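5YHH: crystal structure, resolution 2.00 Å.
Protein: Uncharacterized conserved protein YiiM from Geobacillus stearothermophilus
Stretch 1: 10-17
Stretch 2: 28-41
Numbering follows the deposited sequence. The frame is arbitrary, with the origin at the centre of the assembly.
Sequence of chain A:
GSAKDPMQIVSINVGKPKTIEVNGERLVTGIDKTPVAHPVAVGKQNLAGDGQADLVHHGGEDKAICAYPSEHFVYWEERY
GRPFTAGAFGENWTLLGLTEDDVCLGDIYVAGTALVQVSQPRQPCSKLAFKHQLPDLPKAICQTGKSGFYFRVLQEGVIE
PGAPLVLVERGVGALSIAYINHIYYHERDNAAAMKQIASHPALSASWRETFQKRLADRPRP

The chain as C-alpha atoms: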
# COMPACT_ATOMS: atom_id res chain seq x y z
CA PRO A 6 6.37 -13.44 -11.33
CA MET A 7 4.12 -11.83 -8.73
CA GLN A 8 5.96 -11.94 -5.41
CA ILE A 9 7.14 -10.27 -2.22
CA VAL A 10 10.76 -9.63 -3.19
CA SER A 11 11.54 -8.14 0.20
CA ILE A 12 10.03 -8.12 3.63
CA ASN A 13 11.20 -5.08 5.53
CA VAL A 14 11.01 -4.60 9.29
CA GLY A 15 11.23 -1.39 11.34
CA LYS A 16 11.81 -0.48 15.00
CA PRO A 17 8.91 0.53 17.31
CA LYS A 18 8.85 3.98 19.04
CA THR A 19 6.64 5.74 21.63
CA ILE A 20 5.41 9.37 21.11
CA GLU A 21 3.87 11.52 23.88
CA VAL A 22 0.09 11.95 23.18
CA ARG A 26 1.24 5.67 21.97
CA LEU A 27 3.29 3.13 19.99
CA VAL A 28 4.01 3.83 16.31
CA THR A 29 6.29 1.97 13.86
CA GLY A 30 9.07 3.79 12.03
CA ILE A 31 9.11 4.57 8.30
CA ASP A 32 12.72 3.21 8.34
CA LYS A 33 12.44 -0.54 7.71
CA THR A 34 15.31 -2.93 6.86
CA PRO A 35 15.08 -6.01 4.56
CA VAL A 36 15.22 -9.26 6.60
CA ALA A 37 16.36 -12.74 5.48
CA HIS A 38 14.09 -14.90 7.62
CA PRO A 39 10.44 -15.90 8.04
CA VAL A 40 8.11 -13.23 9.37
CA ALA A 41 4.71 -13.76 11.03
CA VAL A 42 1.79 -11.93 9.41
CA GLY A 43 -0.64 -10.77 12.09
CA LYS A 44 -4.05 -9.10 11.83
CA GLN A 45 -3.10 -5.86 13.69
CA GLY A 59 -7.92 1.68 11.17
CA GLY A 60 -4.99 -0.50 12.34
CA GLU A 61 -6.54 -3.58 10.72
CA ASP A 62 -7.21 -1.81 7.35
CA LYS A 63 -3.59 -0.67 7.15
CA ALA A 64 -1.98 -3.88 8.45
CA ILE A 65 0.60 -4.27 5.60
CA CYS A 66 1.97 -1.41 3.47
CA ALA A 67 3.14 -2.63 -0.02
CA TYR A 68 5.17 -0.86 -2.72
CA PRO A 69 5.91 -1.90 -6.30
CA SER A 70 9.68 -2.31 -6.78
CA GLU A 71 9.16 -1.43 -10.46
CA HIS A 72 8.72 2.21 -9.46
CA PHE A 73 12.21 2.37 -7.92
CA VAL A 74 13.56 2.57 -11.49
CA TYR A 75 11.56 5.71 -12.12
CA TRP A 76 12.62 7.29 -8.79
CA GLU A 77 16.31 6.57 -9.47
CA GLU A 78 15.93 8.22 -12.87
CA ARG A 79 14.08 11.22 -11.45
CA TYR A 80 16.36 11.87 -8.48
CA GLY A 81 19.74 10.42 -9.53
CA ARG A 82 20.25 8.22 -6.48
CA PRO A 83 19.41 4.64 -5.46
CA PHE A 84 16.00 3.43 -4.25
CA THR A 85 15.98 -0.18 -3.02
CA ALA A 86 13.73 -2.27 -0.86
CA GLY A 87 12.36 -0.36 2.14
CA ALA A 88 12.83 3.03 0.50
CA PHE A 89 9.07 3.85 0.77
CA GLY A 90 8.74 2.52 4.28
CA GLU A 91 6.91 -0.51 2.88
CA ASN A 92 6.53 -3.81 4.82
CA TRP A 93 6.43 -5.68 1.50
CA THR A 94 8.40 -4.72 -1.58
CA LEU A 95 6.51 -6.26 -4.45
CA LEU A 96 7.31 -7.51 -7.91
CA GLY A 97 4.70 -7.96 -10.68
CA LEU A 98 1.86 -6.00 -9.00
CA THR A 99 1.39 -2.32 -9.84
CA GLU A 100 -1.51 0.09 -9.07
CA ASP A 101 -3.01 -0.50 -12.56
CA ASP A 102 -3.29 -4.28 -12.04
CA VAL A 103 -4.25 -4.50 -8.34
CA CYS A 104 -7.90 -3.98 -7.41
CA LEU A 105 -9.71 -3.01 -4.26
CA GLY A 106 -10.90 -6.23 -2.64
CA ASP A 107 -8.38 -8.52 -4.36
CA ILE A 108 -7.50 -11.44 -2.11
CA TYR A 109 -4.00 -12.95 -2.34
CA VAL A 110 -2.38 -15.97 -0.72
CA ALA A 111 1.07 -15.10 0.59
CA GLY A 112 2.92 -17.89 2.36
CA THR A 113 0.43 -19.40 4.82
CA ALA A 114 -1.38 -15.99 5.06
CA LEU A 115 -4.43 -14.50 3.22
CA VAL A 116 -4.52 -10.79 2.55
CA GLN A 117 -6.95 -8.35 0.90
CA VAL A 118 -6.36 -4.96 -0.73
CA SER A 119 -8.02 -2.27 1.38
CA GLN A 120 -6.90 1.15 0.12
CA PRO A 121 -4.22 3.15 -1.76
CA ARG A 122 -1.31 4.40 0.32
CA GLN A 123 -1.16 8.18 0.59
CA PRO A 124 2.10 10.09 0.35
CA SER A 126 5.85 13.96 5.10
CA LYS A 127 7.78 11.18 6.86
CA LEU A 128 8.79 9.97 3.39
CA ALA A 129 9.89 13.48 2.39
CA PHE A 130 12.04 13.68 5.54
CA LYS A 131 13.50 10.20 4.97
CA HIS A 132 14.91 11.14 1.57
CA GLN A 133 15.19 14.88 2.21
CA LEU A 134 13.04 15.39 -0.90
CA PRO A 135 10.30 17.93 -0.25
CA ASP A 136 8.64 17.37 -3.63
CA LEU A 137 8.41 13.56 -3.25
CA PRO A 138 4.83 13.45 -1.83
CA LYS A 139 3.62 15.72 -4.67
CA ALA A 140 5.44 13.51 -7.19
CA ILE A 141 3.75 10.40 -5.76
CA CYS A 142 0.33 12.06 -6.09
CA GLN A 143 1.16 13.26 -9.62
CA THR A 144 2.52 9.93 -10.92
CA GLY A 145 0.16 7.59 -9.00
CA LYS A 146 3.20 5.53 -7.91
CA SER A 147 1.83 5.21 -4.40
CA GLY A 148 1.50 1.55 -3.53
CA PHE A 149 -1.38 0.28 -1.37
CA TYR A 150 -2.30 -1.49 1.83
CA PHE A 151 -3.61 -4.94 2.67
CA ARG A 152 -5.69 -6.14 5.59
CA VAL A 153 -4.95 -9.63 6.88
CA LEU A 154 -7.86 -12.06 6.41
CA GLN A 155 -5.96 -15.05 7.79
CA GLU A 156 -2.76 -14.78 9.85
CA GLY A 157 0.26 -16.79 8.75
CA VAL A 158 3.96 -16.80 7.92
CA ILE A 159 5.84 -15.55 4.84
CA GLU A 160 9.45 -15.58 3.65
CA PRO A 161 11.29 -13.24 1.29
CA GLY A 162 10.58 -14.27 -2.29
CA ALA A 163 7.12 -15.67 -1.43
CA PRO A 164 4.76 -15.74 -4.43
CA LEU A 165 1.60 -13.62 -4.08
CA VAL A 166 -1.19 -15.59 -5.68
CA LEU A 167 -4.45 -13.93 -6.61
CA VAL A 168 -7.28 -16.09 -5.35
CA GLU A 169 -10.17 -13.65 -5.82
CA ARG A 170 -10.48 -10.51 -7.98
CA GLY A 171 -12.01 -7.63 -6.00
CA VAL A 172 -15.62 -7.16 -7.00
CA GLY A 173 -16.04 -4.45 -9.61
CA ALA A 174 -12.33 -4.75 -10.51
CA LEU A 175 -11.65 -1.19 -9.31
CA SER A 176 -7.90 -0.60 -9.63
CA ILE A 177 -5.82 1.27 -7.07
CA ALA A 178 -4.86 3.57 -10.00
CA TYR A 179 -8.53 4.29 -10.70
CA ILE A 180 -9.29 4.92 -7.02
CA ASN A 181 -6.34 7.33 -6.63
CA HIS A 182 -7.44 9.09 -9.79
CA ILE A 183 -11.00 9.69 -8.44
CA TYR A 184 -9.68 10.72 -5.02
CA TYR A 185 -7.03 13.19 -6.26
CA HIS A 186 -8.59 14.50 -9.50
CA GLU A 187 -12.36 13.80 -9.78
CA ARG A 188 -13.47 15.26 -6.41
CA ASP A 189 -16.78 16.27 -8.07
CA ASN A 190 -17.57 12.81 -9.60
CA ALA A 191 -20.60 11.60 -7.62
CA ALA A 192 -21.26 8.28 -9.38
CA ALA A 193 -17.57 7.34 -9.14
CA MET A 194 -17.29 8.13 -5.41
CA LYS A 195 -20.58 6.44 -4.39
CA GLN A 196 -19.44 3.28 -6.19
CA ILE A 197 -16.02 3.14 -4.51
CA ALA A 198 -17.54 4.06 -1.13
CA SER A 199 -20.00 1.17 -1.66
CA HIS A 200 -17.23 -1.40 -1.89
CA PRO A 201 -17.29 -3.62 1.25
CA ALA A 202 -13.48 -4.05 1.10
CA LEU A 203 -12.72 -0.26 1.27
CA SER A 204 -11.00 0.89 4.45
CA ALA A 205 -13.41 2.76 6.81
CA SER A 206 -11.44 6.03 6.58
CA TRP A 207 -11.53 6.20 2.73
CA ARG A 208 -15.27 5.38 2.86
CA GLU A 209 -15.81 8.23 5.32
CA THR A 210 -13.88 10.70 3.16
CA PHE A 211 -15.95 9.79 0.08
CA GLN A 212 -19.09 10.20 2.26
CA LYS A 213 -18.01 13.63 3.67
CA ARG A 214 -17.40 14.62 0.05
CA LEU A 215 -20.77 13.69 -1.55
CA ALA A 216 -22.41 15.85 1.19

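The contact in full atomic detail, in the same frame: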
# COMPACT_ATOMS: atom_id res chain seq x y z
N VAL A 10 9.31 -9.46 -3.01
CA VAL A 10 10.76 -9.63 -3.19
C VAL A 10 11.50 -9.29 -1.91
O VAL A 10 12.56 -9.86 -1.66
CB VAL A 10 11.41 -8.88 -4.39
CG1 VAL A 10 11.22 -9.67 -5.67
CG2 VAL A 10 10.98 -7.42 -4.48
N SER A 11 10.91 -8.47 -1.05
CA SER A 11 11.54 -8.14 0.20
C SER A 11 10.53 -7.88 1.27
O SER A 11 9.49 -7.28 1.02
CB SER A 11 12.47 -6.91 0.05
OG SER A 11 13.25 -6.73 1.23
N ILE A 12 10.81 -8.40 2.45
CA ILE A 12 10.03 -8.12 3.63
C ILE A 12 10.94 -7.24 4.45
O ILE A 12 12.07 -7.62 4.73
CB ILE A 12 9.68 -9.38 4.45
CG1 ILE A 12 8.88 -10.41 3.63
CG2 ILE A 12 8.93 -9.02 5.72
CD1 ILE A 12 8.86 -11.84 4.34
N ASN A 13 10.43 -6.08 4.84
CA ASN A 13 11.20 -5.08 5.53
C ASN A 13 10.63 -4.84 6.91
O ASN A 13 9.43 -4.67 7.03
CB ASN A 13 11.19 -3.80 4.69
CG ASN A 13 11.48 -4.08 3.21
OD1 ASN A 13 12.48 -4.71 2.89
ND2 ASN A 13 10.60 -3.64 2.32
N VAL A 14 11.48 -4.77 7.93
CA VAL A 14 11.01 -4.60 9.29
C VAL A 14 11.62 -3.36 9.95
O VAL A 14 12.83 -3.09 9.81
CB VAL A 14 11.30 -5.87 10.12
CG1 VAL A 14 11.05 -5.61 11.63
CG2 VAL A 14 10.43 -7.02 9.62
N GLY A 15 10.78 -2.59 10.64
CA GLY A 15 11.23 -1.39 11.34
C GLY A 15 11.26 -1.54 12.85
O GLY A 15 10.83 -2.57 13.39
N LYS A 16 11.78 -0.52 13.53
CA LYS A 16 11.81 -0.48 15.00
C LYS A 16 10.61 0.30 15.55
O LYS A 16 10.30 1.37 15.05
CB LYS A 16 13.09 0.19 15.51
CG LYS A 16 14.36 -0.47 15.00
CD LYS A 16 15.57 -0.21 15.92
CE LYS A 16 16.86 -0.77 15.31
NZ LYS A 16 17.20 -0.05 14.03
N PRO A 17 9.92 -0.25 16.57
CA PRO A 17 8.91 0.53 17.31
C PRO A 17 9.44 1.77 18.06
O PRO A 17 10.59 1.78 18.51
CB PRO A 17 8.35 -0.49 18.32
CG PRO A 17 8.47 -1.79 17.63
CD PRO A 17 9.72 -1.70 16.76
N VAL A 28 4.07 3.71 17.77
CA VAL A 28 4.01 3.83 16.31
C VAL A 28 5.22 3.07 15.74
O VAL A 28 6.22 2.87 16.45
CB VAL A 28 4.02 5.34 15.84
CG1 VAL A 28 2.86 6.11 16.49
CG2 VAL A 28 5.34 6.00 16.17
N THR A 29 5.13 2.62 14.50
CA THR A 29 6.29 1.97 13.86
C THR A 29 6.96 2.95 12.90
O THR A 29 6.29 3.76 12.26
CB THR A 29 5.94 0.67 13.12
OG1 THR A 29 5.40 -0.28 14.06
CG2 THR A 29 7.19 0.07 12.46
N GLY A 30 8.29 2.88 12.84
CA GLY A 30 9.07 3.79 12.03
C GLY A 30 8.92 3.51 10.53
O GLY A 30 8.73 2.34 10.11
N ILE A 31 8.99 4.60 9.76
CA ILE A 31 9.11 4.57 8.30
C ILE A 31 10.43 3.88 7.84
O ILE A 31 10.49 3.37 6.73
CB ILE A 31 8.99 6.02 7.70
CG1 ILE A 31 8.47 6.00 6.25
CG2 ILE A 31 10.31 6.82 7.85
CD1 ILE A 31 6.94 5.79 6.18
N ASP A 32 11.48 3.90 8.67
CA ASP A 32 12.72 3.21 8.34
C ASP A 32 12.54 1.72 8.65
O ASP A 32 12.35 1.35 9.81
CB ASP A 32 13.91 3.75 9.12
CG ASP A 32 14.22 5.23 8.80
OD1 ASP A 32 13.79 5.75 7.74
OD2 ASP A 32 14.88 5.86 9.65
N LYS A 33 12.55 0.92 7.61
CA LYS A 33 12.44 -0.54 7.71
C LYS A 33 13.58 -1.16 6.92
O LYS A 33 13.95 -0.66 5.87
CB LYS A 33 11.09 -1.01 7.16
CG LYS A 33 9.89 -0.44 7.89
CD LYS A 33 8.62 -0.97 7.33
CE LYS A 33 7.44 -0.53 8.14
NZ LYS A 33 7.27 0.93 8.02
N THR A 34 14.15 -2.25 7.45
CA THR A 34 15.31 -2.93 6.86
C THR A 34 14.87 -4.29 6.33
O THR A 34 14.14 -4.99 7.04
CB THR A 34 16.39 -3.16 7.93
OG1 THR A 34 16.56 -1.94 8.68
CG2 THR A 34 17.74 -3.56 7.30
N PRO A 35 15.30 -4.66 5.10
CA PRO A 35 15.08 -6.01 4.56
C PRO A 35 15.58 -7.09 5.52
O PRO A 35 16.70 -6.96 6.03
CB PRO A 35 15.92 -6.03 3.28
CG PRO A 35 15.98 -4.59 2.84
CD PRO A 35 15.95 -3.76 4.12
N VAL A 36 14.78 -8.12 5.77
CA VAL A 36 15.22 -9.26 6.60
C VAL A 36 15.33 -10.52 5.75
O VAL A 36 14.74 -10.60 4.68
CB VAL A 36 14.25 -9.49 7.78
CG1 VAL A 36 14.18 -8.23 8.67
CG2 VAL A 36 12.85 -9.88 7.26
N ALA A 37 16.09 -11.51 6.22
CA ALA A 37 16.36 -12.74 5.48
C ALA A 37 15.77 -13.94 6.18
O ALA A 37 16.36 -15.01 6.14
CB ALA A 37 17.85 -12.95 5.32
N HIS A 38 14.65 -13.78 6.86
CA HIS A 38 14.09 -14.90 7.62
C HIS A 38 12.57 -14.84 7.58
O HIS A 38 12.01 -13.83 7.16
CB HIS A 38 14.62 -14.87 9.06
CG HIS A 38 14.42 -13.56 9.75
ND1 HIS A 38 13.19 -13.14 10.21
CD2 HIS A 38 15.30 -12.59 10.08
CE1 HIS A 38 13.32 -11.95 10.78
NE2 HIS A 38 14.58 -11.59 10.71
N PRO A 39 11.90 -15.92 7.99
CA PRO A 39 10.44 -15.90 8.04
C PRO A 39 9.86 -14.87 9.00
O PRO A 39 10.43 -14.61 10.05
CB PRO A 39 10.08 -17.33 8.50
CG PRO A 39 11.20 -18.14 7.98
CD PRO A 39 12.43 -17.29 8.14
N VAL A 40 8.73 -14.30 8.62
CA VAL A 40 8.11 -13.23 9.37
C VAL A 40 6.64 -13.62 9.55
O VAL A 40 5.99 -14.07 8.60
CB VAL A 40 8.25 -11.88 8.60
CG1 VAL A 40 7.45 -10.77 9.26
CG2 VAL A 40 9.77 -11.47 8.46
N ALA A 41 6.13 -13.50 10.77
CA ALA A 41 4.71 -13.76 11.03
C ALA A 41 3.86 -12.60 10.52
O ALA A 41 4.24 -11.45 10.68
CB ALA A 41 4.49 -13.96 12.53
O HOH W 1 13.67 -9.38 2.51

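The most telling residue here is G15, where the strand leaves no room for a side chain: an ideal CB on it would lie 2.8 Å from D32 O, a clash, and only 3.1 Å from both K33 CG and G30 O. The absent side chain lets the backbones come close, with G15 CA 3.3 Å from D32 O, just where the partner chain turns its corner at I31.

On the N-terminal side of that glycine the antiparallel pairing is regular. V14 and T34 form a hydrogen-bonded pair, V14 N to T34 O and T34 N to V14 O both at 2.8 Å and nearly straight. The next rung, V36 N to I12 O at 2.9 Å, carries the ladder past P35. A proline has no amide hydrogen to give, and P35 sits opposite N13 in a non-hydrogen-bonded pair, where none is asked of it; its CA instead makes a CA-H...O contact with I12 O at 3.4 Å. Beyond the corner the pairing resumes more loosely, with a weak bond from G30 N to K16 O at 3.3 Å.

The side chains follow the alternation. N13 and P35 share a face, and S11 OG donates to N13 OD1 at 2.7 Å, while that same OD1 lies 3.5 Å from P35 CG. V14 points to the other face with T34, and its CB packs 4.0 Å from V36 CG1. I12 extends the apolar contact, its CG2 meeting V40 CG2 at 3.8 Å.

One water stitches the end of the ladder: it accepts from I12 N at 3.0 Å and donates to V36 O at 2.7 Å, standing in where a direct backbone bond would otherwise pair the strands. K33 braces the corner from within its own stretch, its NZ reaching back to G30 O at 2.9 Å.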